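Local coordinates for protein S-adenosylmethionine dependent methyltransferase (Mesorhizobium loti, PDB 3BKW) that probably transfers methyl groups from S-adenosylmethionine to an acceptor substrate, as a Rossmann-like methyltransferase, at residues Ala30-Leu35 against Leu110-Leu115; Pro104-Asp109 against Leu134-His139; Glu212-Thr217 against Pro234-Val239. All blocks are in the same frame, centred on the assembly; numbering follows the deposited sequence.

Contact 1: Ala30-Leu35 against Leu110-Leu115; sequences AEWPAL and LAYSSL
Leu35, Trp32 and Tyr112 make a largely apolar, buried contact in which the first turn of helix 32-38 lies against one face of the central sheet, at strand 108-114. Tyr112 is the hub. Its CB already points at the helix, and CG, anti to the backbone N (chi1 174°), continues in that direction. There CD2 of Leu35 meets ring carbon CE1 of Tyr112 at 3.5 Å, and the same methyl also touches the hydroxyl. The six-membered ring of Trp32 arrives crosswise, the two side chains at about a right angle, with CZ3 of Trp32 3.6 Å from OH of Tyr112. In the Rossmann-like methyltransferase fold, helices pack on both sides of such a sheet. On this side, helix 56-63 adds Phe57, stacked on the Tyr112 ring, and Trp60, edge-to-face with Trp32, to the same aromatic cluster. Nearer the C-terminal end of the strand the contact turns polar. One water bridges the side chains, lying 2.7 Å from OE2 of Glu31, to which it donates, and 2.7 Å from OG of Ser114. Tip to tip with Leu115, the Glu31 carboxylate also has OE2 3.7 Å from methyl CD1 of that leucine.

Contact 2: Pro104-Asp109 against Leu134-His139; sequences PQDSFD and LSPGGH. With EDO (1,2-ethanediol), chain F.
Phe108 and Leu134 form a parallel beta bridge, their CA atoms 4.8 Å apart, with Ser135 N bonded to Phe108 O at 2.9 Å. The second segment then makes a type II beta turn from Ser135 to Gly138, closed by Gly138 N on Ser135 O. Gly137 takes the positive phi of that turn, and a side chain on Gly138 would clash with Ser135 O. Past the turn, His139 N makes a separate bond to Asp109 O at 3.1 Å. Parallel neighbours 108-114 and 138-145 are joined through helix 123-133, a beta-alpha-beta crossover of the Rossmann-like sheet, and this contact lies where the helix hands over to the second strand.

On one side of the bridge, methyl CD2 of Leu134 lies 3.7 Å from C of Asp109. The polar side chains meet at Ser135. Its hydroxyl donates to Asp106, with OG 2.5 Å from OD1, approaching on the anti side of the carboxylate and 35° out of its plane. In Asp106, chi1 of -171° puts CG on the serine's side, from where OD1 reaches the hydroxyl. Arg46 also bonds OG of Ser135 and forms a salt bridge with OD1 of Asp109. An alanine at Ser135 would probably leave Asp106 OD1 without its hydroxyl donor and Arg46 with one partner fewer, so that the aspartate is freer to turn.

Asp109 OD1 additionally accepts a bond from O1 of an ethanediol, probably from the crystallisation liquor, at 2.6 Å. A water joins Asp109 O to ND1 of His139, whose NE2 is bound to Glu209. Arg46 ties Ser135 and Asp109 to strand 46-50, and its positive charge would tend to stabilise the Asp109 carboxylate in its ionised form.

Contact 3: Glu212-Thr217 against Pro234-Val239; sequences EEFCPT and PMFLLV
Phe214 has CG anti to the backbone N (chi1 168°), whereas Phe236 has CG anti to the carbonyl carbon (chi1 -52°), and with these torsions the two side chains lie side by side, pointing the same way. They touch through CD2 of Phe214 and CD2 of Phe236, 4.1 Å apart, with the Phe214 atom at the edge of the Phe236 ring. Each ring has a neighbour from its own segment over one face, each offset toward the rim: N of Pro216 on Phe214, and CG of the selenomethionine Met235 on Phe236.

The backbones beneath run antiparallel. Glu212 and Leu238 are a hydrogen-bonded pair: Glu212 N donates to Leu238 O at 2.8 Å, and Leu238 N returns a bond of equal length to Glu212 O. Glu213 and Leu237 follow as a non-hydrogen-bonded pair. Where regular pairing ends, Phe214 N still reaches Phe236 O at 3.1 Å, and beyond it a water takes over, donating to Phe214 O at 2.6 Å and accepting from Phe236 N at 3.0 Å.

On the sheet face of Glu212 and Leu238, methyl CD1 of Leu238 lies 4.1 Å from CB of Phe214. On the other face, CG of Glu213 meets CD1 of Leu237, also at 4.1 Å, while OE1 of Glu213 hydrogen-bonds His146 and Tyr172 of the second subunit, and its OE2 the backbone N of Gly195 of the second subunit. A last strand that runs antiparallel to the others, here 236-242 inserted between 138-145 and 207-213, is characteristic of the Rossmann-like methyltransferase fold. Strand 207-213 is outermost within the chain, and helix 32-38 covers the Glu212 and Leu238 face through Ala34 and Met38.

All three contacts reach the same seven-stranded mixed sheet. Contacts 1 and 2 share strand 108-114, their centres about 18 Å apart, and meet where Ala111 N probably bonds His139 O; along the chain their segments alternate. Contact 3 comes later, yet its centre is only about 10 Å from that of contact 1, which it touches through Phe214 and Phe236. Contacts 2 and 3 are about 26 Å apart, centre to centre, and do not touch, though strands 138-145 and 236-242 are neighbours. Together they join the N-terminal helix 32-38, the middle of the sheet, the antiparallel strand 236-242 and the edge strand 207-213 into one Rossmann-like domain, while contact 3 also adjoins the second subunit.

Contact 1: Ala30-Leu35 against Leu110-Leu115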
loop_
_atom_site.group_PDB
_atom_site.type_symbol
_atom_site.label_atom_id
_atom_site.label_comp_id
_atom_site.label_asym_id
_atom_site.label_seq_id
_atom_site.Cartn_x
_atom_site.Cartn_y
_atom_site.Cartn_z
ATOM N N ALA A 30 -8.044 -16.447 10.408
ATOM C CA ALA A 30 -8.678 -16.128 9.123
ATOM C C ALA A 30 -7.691 -15.691 8.066
ATOM O O ALA A 30 -7.862 -16.025 6.892
ATOM C CB ALA A 30 -9.735 -15.025 9.300
ATOM N N GLU A 31 -6.676 -14.934 8.496
ATOM C CA GLU A 31 -5.639 -14.424 7.602
ATOM C C GLU A 31 -4.486 -15.385 7.284
ATOM O O GLU A 31 -3.646 -15.047 6.444
ATOM C CB GLU A 31 -5.061 -13.085 8.107
ATOM C CG GLU A 31 -4.014 -13.101 9.227
ATOM C CD GLU A 31 -4.504 -13.535 10.611
ATOM O OE1 GLU A 31 -5.710 -13.845 10.803
ATOM O OE2 GLU A 31 -3.645 -13.557 11.524
ATOM N N TRP A 32 -4.441 -16.550 7.933
ATOM C CA TRP A 32 -3.361 -17.517 7.679
ATOM C C TRP A 32 -3.278 -17.998 6.226
ATOM O O TRP A 32 -2.195 -17.945 5.657
ATOM C CB TRP A 32 -3.349 -18.674 8.686
ATOM C CG TRP A 32 -2.522 -19.847 8.258
ATOM C CD1 TRP A 32 -2.979 -21.071 7.957
ATOM C CD2 TRP A 32 -1.102 -19.874 8.047
ATOM N NE1 TRP A 32 -1.949 -21.880 7.588
ATOM C CE2 TRP A 32 -0.782 -21.176 7.616
ATOM C CE3 TRP A 32 -0.076 -18.923 8.156
ATOM C CZ2 TRP A 32 0.527 -21.580 7.335
ATOM C CZ3 TRP A 32 1.252 -19.317 7.857
ATOM C CH2 TRP A 32 1.530 -20.638 7.440
ATOM N N PRO A 33 -4.387 -18.484 5.633
ATOM C CA PRO A 33 -4.293 -18.911 4.228
ATOM C C PRO A 33 -3.740 -17.873 3.245
ATOM O O PRO A 33 -2.935 -18.224 2.377
ATOM C CB PRO A 33 -5.729 -19.293 3.892
ATOM C CG PRO A 33 -6.311 -19.697 5.206
ATOM C CD PRO A 33 -5.726 -18.754 6.185
ATOM N N ALA A 34 -4.151 -16.616 3.403
ATOM C CA ALA A 34 -3.648 -15.503 2.583
ATOM C C ALA A 34 -2.164 -15.262 2.792
ATOM O O ALA A 34 -1.430 -15.065 1.824
ATOM C CB ALA A 34 -4.409 -14.237 2.899
ATOM N N LEU A 35 -1.727 -15.309 4.048
ATOM C CA LEU A 35 -0.308 -15.097 4.386
ATOM C C LEU A 35 0.526 -16.299 3.927
ATOM O O LEU A 35 1.596 -16.132 3.329
ATOM C CB LEU A 35 -0.158 -14.817 5.886
ATOM C CG LEU A 35 1.167 -14.215 6.341
ATOM C CD1 LEU A 35 1.393 -12.869 5.651
ATOM C CD2 LEU A 35 1.221 -14.107 7.871
ATOM N N LEU A 110 14.198 -17.064 4.862
ATOM C CA LEU A 110 12.878 -16.497 5.088
ATOM C C LEU A 110 12.757 -15.982 6.502
ATOM O O LEU A 110 13.139 -16.672 7.433
ATOM C CB LEU A 110 11.801 -17.588 4.882
ATOM C CG LEU A 110 10.331 -17.288 5.231
ATOM C CD1 LEU A 110 9.804 -16.115 4.399
ATOM C CD2 LEU A 110 9.470 -18.531 5.092
ATOM N N ALA A 111 12.231 -14.768 6.639
ATOM C CA ALA A 111 11.841 -14.209 7.917
ATOM C C ALA A 111 10.312 -14.089 7.889
ATOM O O ALA A 111 9.735 -13.592 6.918
ATOM C CB ALA A 111 12.503 -12.865 8.178
ATOM N N TYR A 112 9.667 -14.617 8.918
ATOM C CA TYR A 112 8.214 -14.587 9.079
ATOM C C TYR A 112 7.839 -13.914 10.377
ATOM O O TYR A 112 8.525 -14.074 11.365
ATOM C CB TYR A 112 7.685 -16.009 9.093
ATOM C CG TYR A 112 6.200 -16.171 9.384
ATOM C CD1 TYR A 112 5.258 -16.121 8.344
ATOM C CD2 TYR A 112 5.724 -16.356 10.696
ATOM C CE1 TYR A 112 3.879 -16.287 8.607
ATOM C CE2 TYR A 112 4.349 -16.522 10.966
ATOM C CZ TYR A 112 3.440 -16.491 9.920
ATOM O OH TYR A 112 2.090 -16.676 10.225
ATOM N N SER A 113 6.729 -13.180 10.375
ATOM C CA SER A 113 6.206 -12.594 11.601
ATOM C C SER A 113 4.706 -12.375 11.538
ATOM O O SER A 113 4.222 -11.685 10.654
ATOM C CB SER A 113 6.894 -11.275 11.890
ATOM O OG SER A 113 6.466 -10.761 13.148
ATOM N N SER A 114 3.981 -12.971 12.478
ATOM C CA SER A 114 2.541 -12.797 12.590
ATOM C C SER A 114 2.177 -11.857 13.736
ATOM O O SER A 114 2.403 -12.176 14.910
ATOM C CB SER A 114 1.856 -14.142 12.810
ATOM O OG SER A 114 0.476 -13.962 13.110
ATOM N N LEU A 115 1.643 -10.696 13.371
ATOM C CA LEU A 115 1.034 -9.770 14.329
ATOM C C LEU A 115 1.912 -9.381 15.509
ATOM O O LEU A 115 1.478 -9.381 16.669
ATOM C CB LEU A 115 -0.306 -10.368 14.783
ATOM C CG LEU A 115 -1.297 -10.732 13.673
ATOM C CD1 LEU A 115 -2.586 -11.325 14.275
ATOM C CD2 LEU A 115 -1.591 -9.534 12.776
HETATM O O HOH W 1 -1.057 -13.443 10.935
#

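Contact 2: Pro104-Asp109 against Leu134-His139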
loop_
_atom_site.group_PDB
_atom_site.type_symbol
_atom_site.label_atom_id
_atom_site.label_comp_id
_atom_site.label_asym_id
_atom_site.label_seq_id
_atom_site.Cartn_x
_atom_site.Cartn_y
_atom_site.Cartn_z
ATOM N N PRO A 104 22.174 -13.122 13.283
ATOM C CA PRO A 104 23.401 -13.372 12.555
ATOM C C PRO A 104 23.212 -13.085 11.067
ATOM O O PRO A 104 22.142 -13.344 10.511
ATOM C CB PRO A 104 23.666 -14.863 12.806
ATOM C CG PRO A 104 22.364 -15.428 13.085
ATOM C CD PRO A 104 21.610 -14.382 13.815
ATOM N N GLN A 105 24.247 -12.538 10.449
ATOM C CA GLN A 105 24.213 -12.122 9.050
ATOM C C GLN A 105 24.132 -13.317 8.103
ATOM O O GLN A 105 24.700 -14.369 8.410
ATOM C CB GLN A 105 25.488 -11.329 8.735
ATOM C CG GLN A 105 25.524 -10.649 7.380
ATOM C CD GLN A 105 26.862 -9.960 7.089
ATOM O OE1 GLN A 105 27.750 -9.890 7.943
ATOM N NE2 GLN A 105 27.000 -9.450 5.868
ATOM N N ASP A 106 23.390 -13.157 6.997
ATOM C CA ASP A 106 23.341 -14.144 5.906
ATOM C C ASP A 106 23.014 -15.569 6.409
ATOM O O ASP A 106 23.608 -16.558 5.962
ATOM C CB ASP A 106 24.726 -14.069 5.206
ATOM C CG ASP A 106 24.813 -14.849 3.910
ATOM O OD1 ASP A 106 23.802 -15.035 3.230
ATOM O OD2 ASP A 106 25.937 -15.272 3.560
ATOM N N SER A 107 22.081 -15.648 7.359
ATOM C CA SER A 107 21.728 -16.905 8.049
ATOM C C SER A 107 20.336 -17.473 7.817
ATOM O O SER A 107 20.042 -18.598 8.286
ATOM C CB SER A 107 21.956 -16.705 9.543
ATOM O OG SER A 107 23.344 -16.566 9.780
ATOM N N PHE A 108 19.480 -16.728 7.113
ATOM C CA PHE A 108 18.106 -17.167 6.851
ATOM C C PHE A 108 17.678 -16.915 5.429
ATOM O O PHE A 108 18.138 -15.984 4.792
ATOM C CB PHE A 108 17.137 -16.492 7.835
ATOM C CG PHE A 108 17.452 -16.799 9.248
ATOM C CD1 PHE A 108 17.018 -17.990 9.815
ATOM C CD2 PHE A 108 18.250 -15.939 10.003
ATOM C CE1 PHE A 108 17.344 -18.306 11.125
ATOM C CE2 PHE A 108 18.564 -16.245 11.312
ATOM C CZ PHE A 108 18.113 -17.439 11.874
ATOM N N ASP A 109 16.807 -17.777 4.931
ATOM C CA ASP A 109 16.215 -17.639 3.604
ATOM C C ASP A 109 14.853 -16.958 3.695
ATOM O O ASP A 109 14.380 -16.398 2.706
ATOM C CB ASP A 109 16.036 -19.016 2.976
ATOM C CG ASP A 109 17.326 -19.760 2.880
ATOM O OD1 ASP A 109 18.213 -19.265 2.155
ATOM O OD2 ASP A 109 17.460 -20.813 3.541
ATOM N N LEU A 134 19.024 -11.973 6.165
ATOM C CA LEU A 134 18.567 -12.738 4.999
ATOM C C LEU A 134 19.665 -12.882 3.959
ATOM O O LEU A 134 20.427 -11.933 3.697
ATOM C CB LEU A 134 17.340 -12.079 4.357
ATOM C CG LEU A 134 16.018 -12.188 5.121
ATOM C CD1 LEU A 134 14.951 -11.243 4.560
ATOM C CD2 LEU A 134 15.534 -13.625 5.117
ATOM N N SER A 135 19.763 -14.075 3.380
ATOM C CA SER A 135 20.702 -14.306 2.276
ATOM C C SER A 135 20.111 -13.680 1.015
ATOM O O SER A 135 18.891 -13.495 0.944
ATOM C CB SER A 135 20.960 -15.793 2.085
ATOM O OG SER A 135 21.630 -16.285 3.221
ATOM N N PRO A 136 20.961 -13.327 0.019
ATOM C CA PRO A 136 20.462 -12.714 -1.217
ATOM C C PRO A 136 19.303 -13.513 -1.823
ATOM O O PRO A 136 19.369 -14.742 -1.851
ATOM C CB PRO A 136 21.702 -12.719 -2.115
ATOM C CG PRO A 136 22.814 -12.608 -1.164
ATOM C CD PRO A 136 22.429 -13.473 -0.024
ATOM N N GLY A 137 18.233 -12.816 -2.214
ATOM C CA GLY A 137 17.012 -13.435 -2.735
ATOM C C GLY A 137 16.044 -13.932 -1.662
ATOM O O GLY A 137 14.992 -14.495 -1.990
ATOM N N GLY A 138 16.378 -13.730 -0.384
ATOM C CA GLY A 138 15.523 -14.166 0.712
ATOM C C GLY A 138 14.318 -13.268 0.864
ATOM O O GLY A 138 14.304 -12.160 0.324
ATOM N N HIS A 139 13.311 -13.747 1.610
ATOM C CA HIS A 139 12.048 -13.024 1.803
ATOM C C HIS A 139 11.718 -12.735 3.257
ATOM O O HIS A 139 12.199 -13.400 4.144
ATOM C CB HIS A 139 10.869 -13.779 1.196
ATOM C CG HIS A 139 10.916 -13.865 -0.296
ATOM N ND1 HIS A 139 11.547 -14.890 -0.958
ATOM C CD2 HIS A 139 10.418 -13.046 -1.253
ATOM C CE1 HIS A 139 11.435 -14.706 -2.262
ATOM N NE2 HIS A 139 10.755 -13.591 -2.468
HETATM C C1 EDO F . 17.286 -17.049 -0.212
HETATM O O1 EDO F . 18.472 -17.773 0.080
HETATM C C2 EDO F . 16.538 -17.755 -1.335
HETATM O O2 EDO F . 15.893 -18.951 -0.841
HETATM O O HOH W 2 23.086 -11.720 3.359
HETATM O O HOH W 3 12.704 -16.942 0.445
#

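Contact 3: Glu212-Thr217 against Pro234-Val239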
loop_
_atom_site.group_PDB
_atom_site.type_symbol
_atom_site.label_atom_id
_atom_site.label_comp_id
_atom_site.label_asym_id
_atom_site.label_seq_id
_atom_site.Cartn_x
_atom_site.Cartn_y
_atom_site.Cartn_z
ATOM N N GLU A 212 -1.200 -7.058 0.635
ATOM C CA GLU A 212 -2.589 -7.476 0.693
ATOM C C GLU A 212 -3.252 -6.930 1.935
ATOM O O GLU A 212 -2.743 -7.078 3.052
ATOM C CB GLU A 212 -2.619 -8.987 0.630
ATOM C CG GLU A 212 -3.949 -9.602 0.410
ATOM C CD GLU A 212 -3.845 -11.066 -0.008
ATOM O OE1 GLU A 212 -3.005 -11.425 -0.881
ATOM O OE2 GLU A 212 -4.642 -11.861 0.501
ATOM N N GLU A 213 -4.372 -6.238 1.716
ATOM C CA GLU A 213 -5.207 -5.727 2.808
ATOM C C GLU A 213 -6.211 -6.848 2.895
ATOM O O GLU A 213 -7.071 -7.001 2.016
ATOM C CB GLU A 213 -5.768 -4.359 2.454
ATOM C CG GLU A 213 -4.641 -3.408 2.092
ATOM C CD GLU A 213 -5.118 -2.106 1.547
ATOM O OE1 GLU A 213 -5.555 -1.258 2.337
ATOM O OE2 GLU A 213 -5.011 -1.907 0.330
ATOM N N PHE A 214 -6.072 -7.652 3.955
ATOM C CA PHE A 214 -6.761 -8.925 4.057
ATOM C C PHE A 214 -8.259 -8.806 3.889
ATOM O O PHE A 214 -8.869 -7.888 4.415
ATOM C CB PHE A 214 -6.377 -9.717 5.324
ATOM C CG PHE A 214 -7.283 -10.904 5.588
ATOM C CD1 PHE A 214 -7.245 -11.993 4.739
ATOM C CD2 PHE A 214 -8.190 -10.899 6.643
ATOM C CE1 PHE A 214 -8.096 -13.092 4.940
ATOM C CE2 PHE A 214 -9.044 -12.004 6.857
ATOM C CZ PHE A 214 -8.988 -13.090 5.998
ATOM N N CYS A 215 -8.802 -9.711 3.078
ATOM C CA CYS A 215 -10.227 -9.844 2.856
ATOM C C CYS A 215 -10.560 -11.329 2.872
ATOM O O CYS A 215 -9.996 -12.102 2.066
ATOM C CB CYS A 215 -10.623 -9.251 1.510
ATOM S SG CYS A 215 -12.401 -9.363 1.218
ATOM N N PRO A 216 -11.489 -11.748 3.759
ATOM C CA PRO A 216 -11.855 -13.155 3.748
ATOM C C PRO A 216 -12.587 -13.513 2.445
ATOM O O PRO A 216 -13.262 -12.658 1.842
ATOM C CB PRO A 216 -12.782 -13.274 4.953
ATOM C CG PRO A 216 -13.382 -11.970 5.074
ATOM C CD PRO A 216 -12.292 -11.000 4.747
ATOM N N THR A 217 -12.442 -14.757 2.006
ATOM C CA THR A 217 -13.109 -15.203 0.788
ATOM C C THR A 217 -14.583 -15.478 1.122
ATOM O O THR A 217 -14.944 -15.636 2.304
ATOM C CB THR A 217 -12.489 -16.500 0.227
ATOM O OG1 THR A 217 -12.703 -17.578 1.139
ATOM C CG2 THR A 217 -10.996 -16.331 -0.020
ATOM N N PRO A 234 -10.456 -3.480 6.602
ATOM C CA PRO A 234 -9.447 -4.490 6.870
ATOM C C PRO A 234 -8.888 -4.408 8.286
ATOM O O PRO A 234 -8.576 -3.312 8.766
ATOM C CB PRO A 234 -8.353 -4.156 5.859
ATOM C CG PRO A 234 -8.433 -2.705 5.675
ATOM C CD PRO A 234 -9.887 -2.336 5.866
HETATM N N MSE A 235 -8.764 -5.556 8.944
HETATM C CA MSE A 235 -8.104 -5.629 10.233
HETATM C C MSE A 235 -6.588 -5.746 10.054
HETATM O O MSE A 235 -5.836 -5.273 10.920
HETATM C CB MSE A 235 -8.585 -6.822 11.050
HETATM C CG MSE A 235 -8.070 -6.830 12.459
HETATM SE SE MSE A 235 -8.952 -8.168 13.524
HETATM C CE MSE A 235 -10.735 -7.479 13.431
ATOM N N PHE A 236 -6.153 -6.386 8.960
ATOM C CA PHE A 236 -4.736 -6.703 8.764
ATOM C C PHE A 236 -4.141 -6.264 7.454
ATOM O O PHE A 236 -4.819 -6.222 6.430
ATOM C CB PHE A 236 -4.522 -8.224 8.864
ATOM C CG PHE A 236 -5.092 -8.843 10.101
ATOM C CD1 PHE A 236 -4.599 -8.455 11.339
ATOM C CD2 PHE A 236 -6.074 -9.827 10.034
ATOM C CE1 PHE A 236 -5.102 -9.026 12.517
ATOM C CE2 PHE A 236 -6.580 -10.401 11.203
ATOM C CZ PHE A 236 -6.090 -9.986 12.442
ATOM N N LEU A 237 -2.856 -5.928 7.524
ATOM C CA LEU A 237 -2.007 -5.649 6.374
ATOM C C LEU A 237 -1.018 -6.813 6.282
ATOM O O LEU A 237 -0.348 -7.128 7.280
ATOM C CB LEU A 237 -1.240 -4.335 6.548
ATOM C CG LEU A 237 -0.313 -3.937 5.387
ATOM C CD1 LEU A 237 -1.128 -3.638 4.100
ATOM C CD2 LEU A 237 0.588 -2.745 5.745
ATOM N N LEU A 238 -0.935 -7.420 5.107
ATOM C CA LEU A 238 -0.030 -8.537 4.829
ATOM C C LEU A 238 0.994 -8.046 3.806
ATOM O O LEU A 238 0.613 -7.500 2.754
ATOM C CB LEU A 238 -0.798 -9.736 4.299
ATOM C CG LEU A 238 -2.080 -10.124 5.037
ATOM C CD1 LEU A 238 -2.698 -11.377 4.359
ATOM C CD2 LEU A 238 -1.910 -10.381 6.509
ATOM N N VAL A 239 2.281 -8.219 4.092
ATOM C CA VAL A 239 3.332 -7.783 3.165
ATOM C C VAL A 239 4.412 -8.854 2.973
ATOM O O VAL A 239 4.793 -9.524 3.941
ATOM C CB VAL A 239 4.066 -6.495 3.677
ATOM C CG1 VAL A 239 5.124 -6.019 2.667
ATOM C CG2 VAL A 239 3.098 -5.357 3.984
HETATM O O HOH W 4 -8.003 -7.612 6.884
#